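Local coordinates for phosphate-specific transport system accessory protein PhoU homolog (Pseudomonas aeruginosa, PDB 4Q25), which probably helps regulate phosphate uptake as a homodimeric, all-helical accessory protein of the Pst system and a negative regulator of the Pho regulon, at residues A[17-22]-A[87-92]; A[53-58]-A[109-114]; A[128-133]-A[199-204]; A[138-143]-A[160-165]; A[154-159]-A[213-218]. All coordinates share one frame; numbering follows the deposited sequence.

Contact 1. Residues A[17-22]-A[87-92]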
# COMPACT_ATOMS: atom_id res chain seq x y z
N ALA A 17 14.08 -28.56 5.14
CA ALA A 17 15.25 -27.83 4.69
C ALA A 17 14.75 -26.70 3.81
O ALA A 17 14.99 -25.54 4.09
CB ALA A 17 16.21 -28.72 3.92
N GLU A 18 14.03 -27.05 2.75
CA GLU A 18 13.57 -26.06 1.80
C GLU A 18 12.67 -25.01 2.47
O GLU A 18 12.60 -23.87 2.02
CB GLU A 18 12.92 -26.72 0.56
CG GLU A 18 11.67 -27.55 0.81
CD GLU A 18 11.23 -28.32 -0.43
OE1 GLU A 18 12.08 -29.06 -1.00
OE2 GLU A 18 10.04 -28.18 -0.83
N LEU A 19 12.00 -25.40 3.52
CA LEU A 19 11.30 -24.50 4.38
C LEU A 19 12.16 -23.52 5.18
O LEU A 19 11.75 -22.42 5.43
CB LEU A 19 10.44 -25.31 5.31
CG LEU A 19 9.67 -24.55 6.36
CD1 LEU A 19 8.69 -23.62 5.67
CD2 LEU A 19 8.98 -25.52 7.28
N GLU A 20 13.31 -23.94 5.64
CA GLU A 20 14.21 -23.03 6.32
C GLU A 20 14.84 -22.10 5.29
O GLU A 20 15.06 -20.95 5.58
CB GLU A 20 15.32 -23.76 7.11
CG GLU A 20 14.82 -24.60 8.29
CD GLU A 20 14.49 -23.79 9.54
OE1 GLU A 20 14.99 -24.16 10.63
OE2 GLU A 20 13.71 -22.81 9.45
N ASP A 21 15.13 -22.61 4.10
CA ASP A 21 15.66 -21.81 3.00
C ASP A 21 14.78 -20.62 2.61
O ASP A 21 15.28 -19.54 2.32
CB ASP A 21 15.88 -22.67 1.77
CG ASP A 21 17.22 -23.34 1.77
OD1 ASP A 21 17.64 -23.81 2.85
OD2 ASP A 21 17.86 -23.36 0.70
N VAL A 22 13.47 -20.83 2.58
CA VAL A 22 12.53 -19.77 2.25
C VAL A 22 12.33 -18.84 3.45
O VAL A 22 12.03 -17.67 3.30
CB VAL A 22 11.17 -20.32 1.74
CG1 VAL A 22 10.36 -20.95 2.85
CG2 VAL A 22 10.35 -19.21 1.10
N LEU A 87 1.60 -24.74 7.07
CA LEU A 87 0.81 -23.96 6.19
C LEU A 87 0.78 -22.56 6.73
O LEU A 87 0.88 -21.63 6.01
CB LEU A 87 -0.57 -24.55 6.07
CG LEU A 87 -1.46 -23.67 5.22
CD1 LEU A 87 -1.07 -23.82 3.77
CD2 LEU A 87 -2.90 -24.02 5.44
N ARG A 88 0.67 -22.41 8.03
CA ARG A 88 0.63 -21.08 8.57
C ARG A 88 1.92 -20.34 8.22
O ARG A 88 1.91 -19.17 7.95
CB ARG A 88 0.39 -21.14 10.07
CG ARG A 88 -0.99 -21.65 10.45
CD ARG A 88 -1.45 -21.12 11.78
NE ARG A 88 -0.47 -21.36 12.83
CZ ARG A 88 -0.36 -22.50 13.47
NH1 ARG A 88 -1.14 -23.49 13.15
NH2 ARG A 88 0.54 -22.65 14.40
N LEU A 89 3.03 -21.04 8.22
CA LEU A 89 4.33 -20.43 7.94
C LEU A 89 4.47 -19.95 6.49
O LEU A 89 4.90 -18.82 6.27
CB LEU A 89 5.47 -21.39 8.27
CG LEU A 89 6.89 -20.86 8.01
CD1 LEU A 89 7.28 -19.75 8.98
CD2 LEU A 89 7.88 -22.00 8.09
N ILE A 90 4.17 -20.81 5.53
CA ILE A 90 4.16 -20.43 4.12
C ILE A 90 3.23 -19.24 3.88
O ILE A 90 3.56 -18.31 3.15
CB ILE A 90 3.67 -21.58 3.24
CG1 ILE A 90 4.61 -22.78 3.34
CG2 ILE A 90 3.53 -21.14 1.78
CD1 ILE A 90 5.97 -22.54 2.73
N ILE A 91 2.05 -19.27 4.49
CA ILE A 91 1.11 -18.19 4.35
C ILE A 91 1.64 -16.89 4.95
O ILE A 91 1.41 -15.83 4.40
CB ILE A 91 -0.25 -18.56 4.96
CG1 ILE A 91 -0.93 -19.62 4.08
CG2 ILE A 91 -1.15 -17.33 5.13
CD1 ILE A 91 -2.29 -20.08 4.57
N SER A 92 2.31 -16.99 6.08
CA SER A 92 2.89 -15.83 6.74
C SER A 92 4.02 -15.28 5.89
O SER A 92 4.24 -14.08 5.85
CB SER A 92 3.42 -16.19 8.13
OG SER A 92 2.32 -16.31 9.02
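Leu19 and Leu89 reach toward each other tip to tip from two helices that run in roughly the same direction, although the modelled gap between Leu19 CD1 and Leu89 CD2 is too short for two methyl carbons and the exact fit of these tips is doubtful. Leu19 CD1 also meets Ile90 CD1, at 4.1 Å, so one methyl of Leu19 lies against two consecutive residues of segment 87-92. Both leucines carry CG anti to the backbone N (chi1 177° and 180°), a setting that carries each side chain toward the facing helix; the CA atoms come no closer than 8.2 Å, at Leu19 and Ile90. The contact is a wholly apolar seam of the helix bundle that makes up the PhoU fold, joining the beginning of helix 15-45 to that of helix 84-120. Around this first shell, helix 59-78 closes one flank: Ile90 rests on Leu77, and Val22 on Ile76. Helix 188-220 supplies Leu218 against Leu89, and the neighbouring Arg88 ties helix 84-120 to helix 188-220 by donating NH2 to the carbonyl oxygen of Leu218. Leu87 and Ile91 pack on Ala78 and Val74 of the second subunit.

Contact 2. Residues A[53-58]-A[109-114]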
# COMPACT_ATOMS: atom_id res chain seq x y z
N GLN A 53 19.47 8.31 -4.40
CA GLN A 53 19.43 7.52 -5.64
C GLN A 53 19.82 6.04 -5.44
O GLN A 53 19.24 5.13 -6.04
CB GLN A 53 20.33 8.12 -6.71
CG GLN A 53 20.18 7.42 -8.05
CD GLN A 53 18.76 7.47 -8.58
OE1 GLN A 53 17.94 8.29 -8.15
NE2 GLN A 53 18.46 6.59 -9.52
N GLN A 54 20.79 5.80 -4.58
CA GLN A 54 21.22 4.42 -4.31
C GLN A 54 20.06 3.58 -3.77
O GLN A 54 19.94 2.40 -4.11
CB GLN A 54 22.37 4.43 -3.33
CG GLN A 54 22.93 3.07 -2.95
CD GLN A 54 24.16 3.21 -2.07
OE1 GLN A 54 25.02 4.06 -2.35
NE2 GLN A 54 24.25 2.41 -0.99
N VAL A 55 19.19 4.21 -2.97
CA VAL A 55 18.03 3.55 -2.41
C VAL A 55 17.01 3.17 -3.49
O VAL A 55 16.36 2.14 -3.39
CB VAL A 55 17.36 4.44 -1.35
CG1 VAL A 55 15.95 3.97 -1.07
CG2 VAL A 55 18.22 4.49 -0.11
N ARG A 56 16.77 4.03 -4.44
CA ARG A 56 15.84 3.70 -5.49
C ARG A 56 16.33 2.55 -6.34
O ARG A 56 15.59 1.71 -6.73
CB ARG A 56 15.52 4.91 -6.33
CG ARG A 56 15.77 6.20 -5.61
CD ARG A 56 14.65 7.19 -5.73
NE ARG A 56 13.87 6.99 -6.93
CZ ARG A 56 13.97 7.71 -8.03
NH1 ARG A 56 14.84 8.69 -8.09
NH2 ARG A 56 13.20 7.43 -9.06
N GLU A 57 17.60 2.52 -6.63
CA GLU A 57 18.20 1.48 -7.44
C GLU A 57 18.23 0.09 -6.78
O GLU A 57 18.55 -0.90 -7.43
CB GLU A 57 19.62 1.89 -7.83
CG GLU A 57 19.62 3.05 -8.82
CD GLU A 57 20.98 3.64 -9.01
OE1 GLU A 57 21.93 3.18 -8.33
OE2 GLU A 57 21.09 4.57 -9.85
N ILE A 58 17.93 0.00 -5.50
CA ILE A 58 17.87 -1.28 -4.81
C ILE A 58 16.46 -1.84 -5.00
O ILE A 58 16.23 -3.06 -4.93
CB ILE A 58 18.22 -1.11 -3.31
CG1 ILE A 58 19.72 -0.82 -3.14
CG2 ILE A 58 17.85 -2.34 -2.50
CD1 ILE A 58 20.06 -0.04 -1.88
N LYS A 109 10.09 6.23 -1.96
CA LYS A 109 9.42 7.54 -1.96
C LYS A 109 10.08 8.57 -1.03
O LYS A 109 10.16 9.75 -1.38
CB LYS A 109 7.95 7.43 -1.61
CG LYS A 109 7.13 6.60 -2.58
CD LYS A 109 5.67 6.58 -2.15
CE LYS A 109 4.92 5.36 -2.66
NZ LYS A 109 5.15 5.18 -4.11
N VAL A 110 10.53 8.12 0.15
CA VAL A 110 11.26 9.00 1.09
C VAL A 110 12.51 9.50 0.40
O VAL A 110 12.78 10.69 0.42
CB VAL A 110 11.60 8.28 2.42
CG1 VAL A 110 12.51 9.12 3.32
CG2 VAL A 110 10.32 7.97 3.16
N ALA A 111 13.22 8.62 -0.28
CA ALA A 111 14.40 9.01 -1.02
C ALA A 111 14.09 10.01 -2.11
O ALA A 111 14.90 10.90 -2.37
CB ALA A 111 15.12 7.81 -1.57
N ARG A 112 12.94 9.89 -2.76
CA ARG A 112 12.53 10.95 -3.71
C ARG A 112 12.31 12.29 -3.02
O ARG A 112 12.70 13.31 -3.56
CB ARG A 112 11.30 10.58 -4.51
CG ARG A 112 11.60 9.52 -5.57
CD ARG A 112 10.64 9.58 -6.75
NE ARG A 112 9.29 9.09 -6.45
CZ ARG A 112 8.20 9.85 -6.25
NH1 ARG A 112 8.25 11.18 -6.29
NH2 ARG A 112 7.03 9.26 -6.01
N ARG A 113 11.68 12.29 -1.85
CA ARG A 113 11.50 13.52 -1.10
C ARG A 113 12.84 14.09 -0.74
O ARG A 113 13.01 15.26 -0.78
CB ARG A 113 10.72 13.30 0.21
CG ARG A 113 9.34 12.71 0.06
CD ARG A 113 8.62 13.36 -1.08
NE ARG A 113 7.59 12.47 -1.56
CZ ARG A 113 7.11 12.48 -2.80
NH1 ARG A 113 6.15 11.63 -3.13
NH2 ARG A 113 7.59 13.35 -3.70
N ALA A 114 13.79 13.24 -0.40
CA ALA A 114 15.14 13.69 -0.06
C ALA A 114 15.78 14.49 -1.19
O ALA A 114 16.43 15.50 -0.96
CB ALA A 114 16.01 12.47 0.29
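Val55 and Ala111 mark the closest approach of two segments that run roughly antiparallel, their CA atoms 6.7 Å apart. Both belong to the PhoU domain spanning roughly residues 26-114, where a turn of the short helix 49-56 lies against the long helix 84-120 of the all-helical fold. An alanine faces the short helix at this point, and its small side chain suits so near an approach. Ala111 CB takes Val55 CG1 at 4.0 Å, a branch held anti to the backbone N (chi1 163°), while CD of Arg56 comes to 4.2 Å from the same CB. Ala52 adds to the cover of Ala111, and Val55 is backed by Asp39 of helix 15-45.

Beside this apolar centre, two arginines form the outer part of the contact. The chain of Arg56 bends at chi2 and chi3 and crosses that of Arg112 at about a right angle. CG and CD of Arg112, not its charged end, lie against the guanidinium of Arg56. The two guanidinium planes stand 77° apart and do not stack. Arg56 NH2 and Arg112 NE are 5.0 Å apart, close enough for some repulsion, which the partly exposed position probably lets solvent screen. The methylene CG of Arg112 sits 3.6 Å above one face of the Arg56 guanidinium, displaced toward its rim and closest to NE, at 3.7 Å.

Contact 3. Residues A[128-133]-A[199-204]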
# COMPACT_ATOMS: atom_id res chain seq x y z
N VAL A 128 13.47 16.91 12.86
CA VAL A 128 13.59 16.16 14.10
C VAL A 128 12.49 15.13 14.11
O VAL A 128 12.71 14.02 14.50
CB VAL A 128 13.62 17.02 15.37
CG1 VAL A 128 12.32 17.80 15.56
CG2 VAL A 128 13.85 16.15 16.59
N GLU A 129 11.30 15.51 13.64
CA GLU A 129 10.18 14.57 13.58
C GLU A 129 10.40 13.41 12.58
O GLU A 129 10.04 12.25 12.87
CB GLU A 129 8.88 15.29 13.24
CG GLU A 129 8.43 16.28 14.32
CD GLU A 129 8.80 17.72 14.01
OE1 GLU A 129 9.87 17.94 13.39
OE2 GLU A 129 8.03 18.63 14.44
N VAL A 130 10.93 13.72 11.42
CA VAL A 130 11.26 12.69 10.44
C VAL A 130 12.26 11.70 11.04
O VAL A 130 12.07 10.51 10.97
CB VAL A 130 11.87 13.29 9.15
CG1 VAL A 130 12.53 12.19 8.32
CG2 VAL A 130 10.80 13.97 8.34
N ARG A 131 13.33 12.20 11.62
CA ARG A 131 14.35 11.34 12.22
C ARG A 131 13.77 10.49 13.35
O ARG A 131 14.06 9.33 13.45
CB ARG A 131 15.52 12.18 12.75
CG ARG A 131 16.51 11.44 13.64
CD ARG A 131 17.23 10.34 12.90
NE ARG A 131 18.30 10.89 12.06
CZ ARG A 131 18.88 10.27 11.04
NH1 ARG A 131 18.51 9.06 10.67
NH2 ARG A 131 19.85 10.90 10.40
N HIS A 132 12.93 11.08 14.17
CA HIS A 132 12.34 10.38 15.30
C HIS A 132 11.39 9.27 14.89
O HIS A 132 11.50 8.13 15.37
CB HIS A 132 11.61 11.38 16.19
CG HIS A 132 10.88 10.74 17.32
ND1 HIS A 132 11.48 9.84 18.16
CD2 HIS A 132 9.60 10.87 17.75
CE1 HIS A 132 10.61 9.43 19.06
NE2 HIS A 132 9.46 10.03 18.83
N ILE A 133 10.44 9.59 14.02
CA ILE A 133 9.49 8.60 13.51
C ILE A 133 10.21 7.54 12.68
O ILE A 133 9.96 6.33 12.79
CB ILE A 133 8.37 9.31 12.74
CG1 ILE A 133 7.54 10.12 13.73
CG2 ILE A 133 7.51 8.32 11.98
CD1 ILE A 133 6.38 10.87 13.15
N ARG A 199 4.39 10.51 6.03
CA ARG A 199 3.30 9.60 5.70
C ARG A 199 3.83 8.25 5.23
O ARG A 199 3.33 7.20 5.66
CB ARG A 199 2.38 10.24 4.65
CG ARG A 199 1.30 9.34 4.09
CD ARG A 199 0.20 9.13 5.10
NE ARG A 199 -0.55 7.89 4.86
CZ ARG A 199 -1.51 7.43 5.66
NH1 ARG A 199 -1.84 8.09 6.77
NH2 ARG A 199 -2.15 6.32 5.36
N SER A 200 4.85 8.25 4.38
CA SER A 200 5.58 7.03 4.05
C SER A 200 6.23 6.33 5.27
O SER A 200 6.24 5.11 5.37
CB SER A 200 6.67 7.32 3.00
OG SER A 200 6.13 7.72 1.73
N LEU A 201 6.81 7.09 6.19
CA LEU A 201 7.35 6.43 7.39
C LEU A 201 6.22 5.78 8.25
O LEU A 201 6.37 4.69 8.77
CB LEU A 201 8.19 7.43 8.20
CG LEU A 201 9.49 7.88 7.52
CD1 LEU A 201 10.19 8.96 8.33
CD2 LEU A 201 10.42 6.71 7.30
N GLU A 202 5.09 6.44 8.36
CA GLU A 202 3.95 5.90 9.07
C GLU A 202 3.47 4.60 8.43
O GLU A 202 3.14 3.65 9.13
CB GLU A 202 2.80 6.90 9.10
CG GLU A 202 1.64 6.39 9.91
CD GLU A 202 0.44 7.31 9.92
OE1 GLU A 202 -0.34 7.22 10.89
OE2 GLU A 202 0.25 8.08 8.97
N ARG A 203 3.44 4.56 7.10
CA ARG A 203 3.06 3.36 6.40
C ARG A 203 4.08 2.26 6.60
O ARG A 203 3.74 1.09 6.73
CB ARG A 203 2.93 3.65 4.92
CG ARG A 203 1.73 4.51 4.53
CD ARG A 203 0.65 3.66 3.92
NE ARG A 203 -0.08 2.86 4.90
CZ ARG A 203 -0.66 1.68 4.66
NH1 ARG A 203 -0.58 1.08 3.45
NH2 ARG A 203 -1.29 1.08 5.66
N ILE A 204 5.35 2.61 6.62
CA ILE A 204 6.35 1.60 6.93
C ILE A 204 6.06 0.93 8.31
O ILE A 204 6.18 -0.27 8.45
CB ILE A 204 7.74 2.19 6.84
CG1 ILE A 204 8.05 2.46 5.37
CG2 ILE A 204 8.79 1.26 7.44
CD1 ILE A 204 9.31 3.26 5.15
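The up-down-up course of helices 127-149, 153-183 and 188-220 brings its first and last members side by side, running the same general way, and Leu201 is the residue through which they meet here. Two parts of its side chain do the touching. The Leu201 side chain crosses that of Val130 at about a right angle, with CD1 4.0 Å from Val130 CG1 and also 3.6 Å from the carbonyl oxygen of Val130. Closer to the backbone, Leu201 CB takes the CG2 branch of Ile133 at 3.9 Å. With CG anti to its own carbonyl carbon (chi1 -68°), Leu201 sends its terminal methyl to Val130 while CB stays available to Ile133, whose CA is 6.8 Å from that of Leu201. All three side chains are buried, and no hydrogen bond links the segments. The contact lies in the interior of the helix bundle, within the second PhoU domain, and helix 15-45 also reaches it: Val41 touches Leu201, and Ile45 touches Val130. On another side of helix 188-220, Arg199 NH1 forms a salt bridge of 3.0 Å with Glu202 OE2, one turn along. Arg199 also packs on Arg199 of the second subunit, while on helix 127-149 His132 NE2 is hydrogen-bonded to Glu169 of helix 153-183.

Contact 4. Residues A[138-143]-A[160-165]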
# COMPACT_ATOMS: atom_id res chain seq x y z
N GLN A 138 11.83 2.04 11.74
CA GLN A 138 12.90 1.14 11.37
C GLN A 138 13.06 0.08 12.45
O GLN A 138 13.30 -1.08 12.13
CB GLN A 138 14.20 1.89 11.17
CG GLN A 138 15.40 1.03 10.72
CD GLN A 138 16.64 1.88 10.50
OE1 GLN A 138 16.56 2.98 9.98
NE2 GLN A 138 17.81 1.38 10.93
N LYS A 139 12.95 0.49 13.72
CA LYS A 139 13.02 -0.45 14.84
C LYS A 139 11.88 -1.46 14.78
O LYS A 139 12.10 -2.64 14.84
CB LYS A 139 13.04 0.22 16.22
CG LYS A 139 13.63 -0.72 17.29
CD LYS A 139 13.63 -0.15 18.70
CE LYS A 139 14.50 -1.00 19.67
NZ LYS A 139 15.11 -0.21 20.79
N MET A 140 10.67 -0.97 14.63
CA MET A 140 9.51 -1.83 14.37
C MET A 140 9.76 -2.88 13.28
O MET A 140 9.33 -4.02 13.43
CB MET A 140 8.30 -1.00 13.99
CG MET A 140 7.76 -0.17 15.14
SD MET A 140 6.37 0.86 14.67
CE MET A 140 5.12 -0.36 14.34
N VAL A 141 10.46 -2.51 12.22
CA VAL A 141 10.78 -3.46 11.16
C VAL A 141 11.76 -4.53 11.65
O VAL A 141 11.48 -5.71 11.48
CB VAL A 141 11.33 -2.78 9.90
CG1 VAL A 141 11.92 -3.80 8.93
CG2 VAL A 141 10.24 -2.01 9.20
N GLN A 142 12.90 -4.13 12.22
CA GLN A 142 13.87 -5.06 12.85
C GLN A 142 13.15 -6.03 13.78
O GLN A 142 13.35 -7.23 13.71
CB GLN A 142 14.94 -4.37 13.70
CG GLN A 142 15.55 -3.06 13.22
CD GLN A 142 16.59 -2.50 14.21
OE1 GLN A 142 17.12 -3.25 15.05
NE2 GLN A 142 16.88 -1.17 14.11
N GLU A 143 12.28 -5.51 14.63
CA GLU A 143 11.64 -6.29 15.68
C GLU A 143 10.66 -7.30 15.10
O GLU A 143 10.65 -8.47 15.50
CB GLU A 143 10.96 -5.39 16.72
CG GLU A 143 11.96 -4.71 17.67
CD GLU A 143 11.32 -3.80 18.72
OE1 GLU A 143 10.31 -3.14 18.46
OE2 GLU A 143 11.85 -3.73 19.83
N ALA A 160 3.20 -4.44 17.20
CA ALA A 160 1.85 -4.07 16.79
C ALA A 160 1.25 -2.99 17.66
O ALA A 160 0.56 -2.09 17.17
CB ALA A 160 0.95 -5.31 16.78
N GLN A 161 1.51 -3.06 18.96
CA GLN A 161 0.99 -2.06 19.89
C GLN A 161 1.70 -0.73 19.74
O GLN A 161 1.10 0.32 19.94
CB GLN A 161 1.17 -2.53 21.34
CG GLN A 161 0.19 -3.60 21.79
CD GLN A 161 0.64 -4.27 23.08
OE1 GLN A 161 1.79 -4.14 23.50
NE2 GLN A 161 -0.28 -5.02 23.71
N TYR A 162 2.98 -0.75 19.40
CA TYR A 162 3.73 0.49 19.27
C TYR A 162 3.31 1.32 18.06
O TYR A 162 3.65 2.49 17.97
CB TYR A 162 5.23 0.23 19.19
CG TYR A 162 6.05 1.43 19.60
CD1 TYR A 162 6.17 1.79 20.94
CD2 TYR A 162 6.73 2.20 18.65
CE1 TYR A 162 6.91 2.89 21.32
CE2 TYR A 162 7.48 3.29 19.02
CZ TYR A 162 7.58 3.63 20.36
OH TYR A 162 8.34 4.71 20.74
N ASP A 163 2.58 0.69 17.12
CA ASP A 163 2.13 1.36 15.93
C ASP A 163 1.15 2.45 16.28
O ASP A 163 1.09 3.45 15.60
CB ASP A 163 1.47 0.39 14.94
CG ASP A 163 1.31 1.00 13.56
OD1 ASP A 163 2.21 1.73 13.14
OD2 ASP A 163 0.29 0.76 12.89
N LYS A 164 0.41 2.25 17.36
CA LYS A 164 -0.52 3.27 17.85
C LYS A 164 0.22 4.55 18.15
O LYS A 164 -0.24 5.65 17.81
CB LYS A 164 -1.25 2.79 19.11
CG LYS A 164 -2.52 2.01 18.80
CD LYS A 164 -3.63 2.96 18.35
CE LYS A 164 -4.93 2.25 18.01
NZ LYS A 164 -5.48 1.47 19.16
N THR A 165 1.37 4.43 18.80
CA THR A 165 2.06 5.63 19.27
C THR A 165 2.72 6.30 18.06
O THR A 165 2.81 7.51 18.02
CB THR A 165 3.03 5.40 20.44
OG1 THR A 165 4.03 4.46 20.05
CG2 THR A 165 2.32 4.92 21.69
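Met140 supplies the apolar part of this contact, reaching across to Tyr162 and Asp163 with its last two atoms. Its sulfur arrives at the edge of the tyrosine ring, near the ring plane, with SD 4.2 Å from CD2. A bend at the final torsion (chi3 67°) then turns the methyl off the chain's course toward Asp163, where CE lies 3.8 Å from CB and, equally, 3.8 Å from OD1; the two side chains cross at about a right angle. The segments belong to an antiparallel helical hairpin, helices 127-149 and 153-183 following each other with only a short turn between, and Val166 and Ala208 add further cover to the methionine.

Polar contacts hold the partners from other directions. The Thr165 hydroxyl donates to the carbonyl oxygen of Tyr162, OG1 to O 2.9 Å, tilted 25° out of the carbonyl plane. That same OG1 stands 3.4 Å above the centre of the Tyr162 ring, while the phenol OH is hydrogen-bonded to Gln136 of the opposing helix. Asp163 directs OD2 to a salt bridge with Arg209, close to the carboxylates of Asp167 and Asp206. The Asp163-Asp167 spacing, like that of Glu202 and Asp206, fits the E(D)XXXD pattern of metal-binding PhoU relatives.

Contact 5. Residues A[154-159]-A[213-218]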
# COMPACT_ATOMS: atom_id res chain seq x y z
N ASP A 154 5.41 -12.62 21.57
CA ASP A 154 5.40 -11.60 22.64
C ASP A 154 5.96 -10.30 22.06
O ASP A 154 5.32 -9.28 22.13
CB ASP A 154 6.26 -12.03 23.85
CG ASP A 154 6.09 -13.50 24.21
OD1 ASP A 154 4.95 -14.01 24.11
OD2 ASP A 154 7.10 -14.14 24.60
N LEU A 155 7.18 -10.36 21.52
CA LEU A 155 7.80 -9.23 20.86
C LEU A 155 6.86 -8.66 19.80
O LEU A 155 6.58 -7.46 19.76
CB LEU A 155 9.10 -9.66 20.20
CG LEU A 155 9.87 -8.53 19.53
CD1 LEU A 155 9.99 -7.32 20.45
CD2 LEU A 155 11.26 -9.01 19.10
N ALA A 156 6.33 -9.56 18.98
CA ALA A 156 5.45 -9.22 17.89
C ALA A 156 4.30 -8.40 18.36
O ALA A 156 3.90 -7.43 17.69
CB ALA A 156 4.93 -10.48 17.21
N LEU A 157 3.75 -8.79 19.51
CA LEU A 157 2.59 -8.08 20.04
C LEU A 157 2.92 -6.63 20.34
O LEU A 157 2.12 -5.74 20.05
CB LEU A 157 2.03 -8.76 21.31
CG LEU A 157 0.91 -8.02 22.05
CD1 LEU A 157 -0.21 -7.60 21.10
CD2 LEU A 157 0.34 -8.85 23.21
N SER A 158 4.09 -6.39 20.92
CA SER A 158 4.47 -5.04 21.34
C SER A 158 4.74 -4.13 20.12
O SER A 158 4.35 -2.96 20.11
CB SER A 158 5.68 -5.10 22.24
OG SER A 158 6.61 -5.99 21.67
N VAL A 159 5.38 -4.70 19.10
CA VAL A 159 5.50 -4.04 17.79
C VAL A 159 4.14 -3.52 17.34
O VAL A 159 3.93 -2.30 17.16
CB VAL A 159 6.06 -4.98 16.73
CG1 VAL A 159 5.94 -4.36 15.35
CG2 VAL A 159 7.52 -5.30 17.04
N GLU A 213 1.61 -9.12 13.16
CA GLU A 213 0.33 -9.78 13.33
C GLU A 213 0.32 -11.14 12.63
O GLU A 213 -0.33 -12.08 13.09
CB GLU A 213 -0.81 -8.87 12.85
CG GLU A 213 -1.17 -7.82 13.89
CD GLU A 213 -2.09 -6.70 13.39
OE1 GLU A 213 -2.28 -6.48 12.16
OE2 GLU A 213 -2.64 -5.99 14.24
N LEU A 214 1.09 -11.25 11.55
CA LEU A 214 1.24 -12.52 10.86
C LEU A 214 2.03 -13.50 11.71
O LEU A 214 1.79 -14.70 11.67
CB LEU A 214 1.92 -12.33 9.50
CG LEU A 214 1.08 -11.60 8.46
CD1 LEU A 214 1.92 -11.14 7.27
CD2 LEU A 214 -0.04 -12.47 7.95
N VAL A 215 2.99 -12.98 12.48
CA VAL A 215 3.80 -13.81 13.38
C VAL A 215 2.95 -14.31 14.54
O VAL A 215 3.15 -15.41 15.05
CB VAL A 215 5.05 -13.05 13.89
CG1 VAL A 215 5.82 -13.88 14.92
CG2 VAL A 215 5.98 -12.72 12.72
N ILE A 216 1.98 -13.50 14.95
CA ILE A 216 1.06 -13.90 15.99
C ILE A 216 0.23 -15.08 15.49
O ILE A 216 0.17 -16.14 16.13
CB ILE A 216 0.15 -12.71 16.38
CG1 ILE A 216 0.95 -11.74 17.27
CG2 ILE A 216 -1.08 -13.19 17.11
CD1 ILE A 216 0.28 -10.40 17.48
N TYR A 217 -0.40 -14.88 14.33
CA TYR A 217 -1.21 -15.90 13.68
C TYR A 217 -0.40 -17.17 13.50
O TYR A 217 -0.87 -18.25 13.80
CB TYR A 217 -1.76 -15.37 12.34
CG TYR A 217 -2.07 -16.41 11.29
CD1 TYR A 217 -3.31 -17.04 11.24
CD2 TYR A 217 -1.11 -16.77 10.35
CE1 TYR A 217 -3.59 -18.00 10.27
CE2 TYR A 217 -1.37 -17.72 9.38
CZ TYR A 217 -2.61 -18.33 9.34
OH TYR A 217 -2.85 -19.29 8.38
N LEU A 218 0.82 -17.03 13.02
CA LEU A 218 1.75 -18.14 12.88
C LEU A 218 1.91 -18.90 14.20
O LEU A 218 1.81 -20.14 14.22
CB LEU A 218 3.11 -17.62 12.41
CG LEU A 218 4.21 -18.55 11.90
CD1 LEU A 218 5.44 -17.72 11.57
CD2 LEU A 218 4.60 -19.64 12.89
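Ala156 fits between Val215 and Ile216, and this small side chain forms the close, buried part of the contact. Its CB is 4.2 Å from CG1 of Val215 and the same 4.2 Å from CG1 of Ile216, so a single methyl touches two successive residues of the facing helix. The backbones are correspondingly near: the CA atoms of Ala156 and Val215 lie 6.6 Å apart, and the axes of the two short segments approach to 8.5 Å. Val215, buried like the alanine, presents the branch that stands anti to its backbone N (chi1 175°). Ala147 of helix 127-149 and Ala212 of helix 188-220 also touch Ala156, and Phe148 backs Val215.

An angle of 147° between the helix directions makes the pair antiparallel, as expected where helices 153-183 and 188-220 succeed one another in the up-and-down bundle of the PhoU fold.

The other side of the contact is open to solvent. Ile216, partly exposed, continues past the alanine with an extended chain, and its CD1 comes to 4.2 Å from CA of Leu157, lying against the backbone of the facing helix; CB of the exposed Leu157 is 4.5 Å from the same CD1. No hydrogen bond spans the two segments on either the buried or the solvent side. The next residue, Tyr217, packs instead on Arg88 and Ser92 of helix 84-120 and on Val74 of the second subunit.

Helix 84-120 serves contacts 1 and 2, whose centres are 31 Å apart on opposite sides of the chain's centre; the same long helix is packed against different partners near its two ends. Between the two PhoU domains, contact 2 touches contact 3 where Val110 CG2 packs 3.7 Å from Ser200 CB. Near the other end, Ser92 OG of contact 1 lies 3.1 Å from Leu214 O of contact 5, a probable hydrogen bond. Contact 4 lies, along the chain, inside the span bounded by contact 3, 12 Å away centre to centre, and touches contact 5 through Met140 CE and Val159 O at 3.6 Å. Asp163 of contact 4 and Glu202 of contact 3 may each belong to a metal-binding pattern, as in relatives.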